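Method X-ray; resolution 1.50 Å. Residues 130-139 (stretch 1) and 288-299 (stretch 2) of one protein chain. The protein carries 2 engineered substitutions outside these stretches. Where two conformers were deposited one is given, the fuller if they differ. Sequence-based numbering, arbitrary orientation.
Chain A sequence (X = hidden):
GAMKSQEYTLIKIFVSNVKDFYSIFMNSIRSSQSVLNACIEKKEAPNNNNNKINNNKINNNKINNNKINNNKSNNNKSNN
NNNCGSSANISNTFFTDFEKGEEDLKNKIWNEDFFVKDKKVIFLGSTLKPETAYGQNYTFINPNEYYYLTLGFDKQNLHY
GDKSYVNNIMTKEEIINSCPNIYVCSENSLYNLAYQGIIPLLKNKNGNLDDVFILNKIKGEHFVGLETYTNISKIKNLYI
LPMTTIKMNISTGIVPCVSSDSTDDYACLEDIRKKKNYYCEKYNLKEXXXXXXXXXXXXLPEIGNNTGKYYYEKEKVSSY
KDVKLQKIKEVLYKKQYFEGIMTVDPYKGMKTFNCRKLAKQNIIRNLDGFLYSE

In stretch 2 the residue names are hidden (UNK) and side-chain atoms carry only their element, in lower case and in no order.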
# COMPACT_ATOMS: atom_id res chain seq x y z
N PRO A 130 5.10 -11.75 -0.24
CA PRO A 130 4.34 -11.63 1.04
C PRO A 130 5.08 -12.13 2.26
O PRO A 130 4.81 -11.59 3.36
CB PRO A 130 3.07 -12.44 0.83
CG PRO A 130 3.43 -13.37 -0.35
CD PRO A 130 4.37 -12.60 -1.21
N GLU A 131 6.00 -13.06 2.11
CA GLU A 131 6.81 -13.62 3.19
C GLU A 131 7.71 -12.57 3.88
O GLU A 131 8.33 -12.88 4.90
CB GLU A 131 7.64 -14.84 2.71
CG GLU A 131 8.77 -14.54 1.73
CD GLU A 131 8.35 -14.21 0.28
OE1 GLU A 131 7.15 -14.31 -0.08
OE2 GLU A 131 9.26 -13.83 -0.50
N THR A 132 7.90 -11.43 3.23
CA THR A 132 8.73 -10.33 3.75
C THR A 132 7.89 -9.31 4.53
O THR A 132 8.48 -8.37 5.03
CB THR A 132 9.48 -9.60 2.59
OG1 THR A 132 8.57 -8.85 1.76
CG2 THR A 132 10.31 -10.64 1.71
N ALA A 133 6.59 -9.50 4.65
CA ALA A 133 5.72 -8.47 5.24
C ALA A 133 6.11 -8.14 6.69
O ALA A 133 5.88 -6.98 7.17
CB ALA A 133 4.27 -8.87 5.19
N TYR A 134 6.64 -9.12 7.42
CA TYR A 134 7.07 -8.80 8.86
C TYR A 134 8.08 -7.68 8.87
O TYR A 134 8.11 -6.89 9.89
CB TYR A 134 7.65 -10.04 9.51
CG TYR A 134 8.20 -9.92 10.91
CD1 TYR A 134 7.32 -9.81 11.97
CD2 TYR A 134 9.53 -10.03 11.15
CE1 TYR A 134 7.80 -9.77 13.29
CE2 TYR A 134 10.04 -9.97 12.46
CZ TYR A 134 9.14 -9.87 13.50
OH TYR A 134 9.58 -9.82 14.78
N GLY A 135 8.94 -7.56 7.87
CA GLY A 135 9.98 -6.53 7.80
C GLY A 135 9.56 -5.18 7.28
O GLY A 135 10.41 -4.35 7.05
N GLN A 136 8.28 -4.97 7.00
CA GLN A 136 7.82 -3.74 6.39
C GLN A 136 8.14 -2.55 7.33
O GLN A 136 7.75 -2.63 8.49
CB GLN A 136 6.33 -3.77 6.11
CG GLN A 136 5.88 -2.58 5.30
CD GLN A 136 4.42 -2.54 4.96
OE1 GLN A 136 3.70 -3.52 5.17
NE2 GLN A 136 3.93 -1.38 4.53
N ASN A 137 8.84 -1.57 6.81
CA ASN A 137 9.16 -0.33 7.62
C ASN A 137 8.49 0.94 7.16
O ASN A 137 8.38 1.92 7.93
CB ASN A 137 10.68 -0.20 7.85
CG ASN A 137 11.51 -0.16 6.59
OD1 ASN A 137 11.10 -0.73 5.54
ND2 ASN A 137 12.70 0.40 6.67
N TYR A 138 7.99 0.99 5.93
CA TYR A 138 7.30 2.09 5.36
C TYR A 138 6.25 1.58 4.37
O TYR A 138 6.16 0.34 4.16
CB TYR A 138 8.24 3.09 4.65
CG TYR A 138 9.17 3.73 5.62
CD1 TYR A 138 8.72 4.82 6.33
CD2 TYR A 138 10.43 3.24 5.88
CE1 TYR A 138 9.54 5.42 7.26
CE2 TYR A 138 11.29 3.86 6.79
CZ TYR A 138 10.79 4.94 7.51
OH TYR A 138 11.65 5.53 8.48
N THR A 139 5.44 2.50 3.89
CA THR A 139 4.49 2.23 2.81
C THR A 139 4.78 3.22 1.70
O THR A 139 4.84 4.40 1.89
CB THR A 139 3.04 2.41 3.34
OG1 THR A 139 2.78 1.42 4.34
CG2 THR A 139 2.02 2.37 2.20
N UNK A 288 12.98 12.69 11.89
CA UNK A 288 12.79 11.62 12.87
C UNK A 288 11.89 10.47 12.39
O UNK A 288 11.89 9.40 12.99
o UNK A 288 11.96 15.03 13.58
c UNK A 288 10.92 12.90 14.05
c UNK A 288 12.26 12.18 14.18
o UNK A 288 10.22 14.96 14.99
c UNK A 288 11.05 14.41 14.23
N UNK A 289 11.10 10.70 11.34
CA UNK A 289 10.28 9.64 10.75
C UNK A 289 11.07 8.74 9.83
O UNK A 289 10.53 7.72 9.47
o UNK A 289 7.21 12.60 9.24
c UNK A 289 9.12 10.23 9.95
n UNK A 289 5.86 11.01 10.03
c UNK A 289 8.16 11.07 10.77
c UNK A 289 7.03 11.62 9.94
N UNK A 290 12.32 9.08 9.50
CA UNK A 290 13.05 8.36 8.45
C UNK A 290 13.99 7.31 9.00
O UNK A 290 14.84 6.84 8.29
c UNK A 290 13.83 9.33 7.58
c UNK A 290 13.05 10.49 7.02
c UNK A 290 11.92 10.01 6.14
c UNK A 290 13.97 11.36 6.22
N UNK A 291 13.85 6.94 10.28
CA UNK A 291 14.83 6.05 10.91
C UNK A 291 14.31 4.64 11.19
O UNK A 291 14.93 3.92 11.98
c UNK A 291 15.37 6.68 12.19
n UNK A 291 17.55 10.57 11.99
c UNK A 291 16.51 8.66 13.29
c UNK A 291 16.72 10.16 13.17
c UNK A 291 16.07 8.02 11.96
N UNK A 292 13.23 4.20 10.51
CA UNK A 292 12.63 2.92 10.88
C UNK A 292 13.52 1.82 10.32
O UNK A 292 13.91 1.87 9.12
c UNK A 292 10.18 3.60 10.88
n UNK A 292 9.01 3.65 10.28
c UNK A 292 11.23 2.72 10.29
o UNK A 292 10.42 4.24 11.97
N UNK A 293 13.79 0.82 11.14
CA UNK A 293 14.53 -0.40 10.76
C UNK A 293 13.59 -1.40 10.14
O UNK A 293 12.46 -1.56 10.61
c UNK A 293 16.08 -2.23 11.67
c UNK A 293 15.13 -1.08 12.01
n UNK A 293 15.58 -3.44 11.75
o UNK A 293 17.22 -2.01 11.30
N UNK A 294 14.08 -2.10 9.10
CA UNK A 294 13.39 -3.22 8.46
C UNK A 294 14.05 -4.53 8.86
O UNK A 294 15.21 -4.72 8.57
o UNK A 294 13.02 -4.19 6.29
c UNK A 294 13.53 -3.02 6.99
N UNK A 295 13.34 -5.39 9.58
CA UNK A 295 13.89 -6.64 10.05
C UNK A 295 13.97 -7.56 8.81
O UNK A 295 12.97 -7.81 8.22
c UNK A 295 14.68 -8.22 12.72
c UNK A 295 13.00 -7.28 11.09
o UNK A 295 15.70 -8.96 12.66
c UNK A 295 13.58 -8.52 11.73
o UNK A 295 14.54 -7.26 13.53
N UNK A 296 15.17 -8.00 8.49
CA UNK A 296 15.38 -8.88 7.29
C UNK A 296 14.72 -10.23 7.54
O UNK A 296 14.89 -10.86 8.60
o UNK A 296 17.06 -9.72 5.79
c UNK A 296 16.86 -9.04 7.03
N UNK A 297 13.93 -10.65 6.55
CA UNK A 297 13.16 -11.89 6.61
C UNK A 297 13.82 -13.06 5.85
O UNK A 297 13.42 -14.18 6.08
c UNK A 297 11.74 -11.69 6.05
s UNK A 297 10.82 -10.47 7.05
N UNK A 298 14.85 -12.75 5.08
CA UNK A 298 15.41 -13.72 4.10
C UNK A 298 16.93 -13.66 4.12
O UNK A 298 17.51 -12.59 3.91
c UNK A 298 13.40 -13.61 2.53
c UNK A 298 15.53 -14.54 1.68
c UNK A 298 14.92 -13.48 2.64
c UNK A 298 12.80 -13.12 1.24
N UNK A 299 17.56 -14.82 4.28
CA UNK A 299 19.00 -14.92 4.16
C UNK A 299 19.35 -15.76 2.91
O UNK A 299 18.64 -16.71 2.55
o UNK A 299 20.08 -18.69 7.14
c UNK A 299 19.29 -16.93 5.76
o UNK A 299 21.04 -16.73 7.37
c UNK A 299 19.65 -15.51 5.39
c UNK A 299 20.21 -17.49 6.83

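Position 288 has three side-chain carbons in a row, the third carrying two oxygens; this carboxylate is E288, out of reach of stretch 1; its nearest side-chain approach is E288 CB to Y138 OH at 8.8 Å. Position 289 also has three carbons, but the third carries one oxygen and one nitrogen, hence an amide: Q289. Its CA-to-CB bond points sideways and the end of the side chain leads off from stretch 1, and the contact is made by its backbone: Y138 OH donates a hydrogen bond to Q289 O at 2.7 Å, with that oxygen at the edge of the ring, near its plane.

Position 290 holds four carbons forked at the second, the pattern of leucine. L290 turns its CB away, while its carbonyl carbon lies 3.0 Å from Y138 OH; the hydroxyl makes no hydrogen bond to L290 O because the angle is poor. At 291 four carbons in a row end in nitrogen, so this is K291, m at chi1, t at chi2 and chi3, m at chi4, and exposed. Its backbone N lies 3.2 Å from Y138 OH, again at a poor angle.

Position 292 has two carbons, the second bearing one oxygen and one nitrogen. The short amide is N292, and its CB points toward stretch 1. N292 ND2 donates to N137 O at 3.0 Å with an N-H...O angle of 171°, and N137 ND2 donates to N292 O at 3.1 Å and 170°. Each asparagine thus uses its side chain to bind the other's backbone carbonyl. N292 N also donates to Y138 OH at 2.9 Å, and N292 ND2 lies over one face of the Y138 ring.

Position 293 shows the same two-carbon amide composition, N293, but it is exposed and points away; its backbone O approaches N137 CB at 3.6 Å. Position 294 carries one carbon and one oxygen: S294. Its OG donates to G135 O at 2.7 Å, and its CB packs 3.5 Å from N137 CG.

At 295 three carbons end in two oxygens, giving E295. Its CG lies 3.9 Å from Y134 CE2, and its backbone O meets G135 CA at 3.3 Å in a CA-H...O contact. An ideal CB on G135 would fall 2.4 Å from E295 O, a clash, so the bare glycine permits this approach. Position 296, one carbon and one oxygen, is S296; it points away and makes no contact.

Position 297 has one carbon and one sulfur, C297. Its SG sits 3.6 Å from G135 N, 3.7 Å from T132 O and 4.0 Å from Y134 CB. Position 298 has four carbons forked at the first, one arm two carbons long: I298, whose CD1 reaches T132 CG2 at 3.5 Å. Position 299, three carbons ending in two oxygens, is E299, out of reach.

The contact therefore combines two modes. Around N137 and Y138, directed hydrogen bonds dominate, with Y138 OH both donating and accepting; around the 3-10 segment, C297 and I298 supply close packing. The S294–G135 bond lies between them, and together the stretches bury 594 Å².

Stretch 2, residues 288-299: EQLKNNSESCIE
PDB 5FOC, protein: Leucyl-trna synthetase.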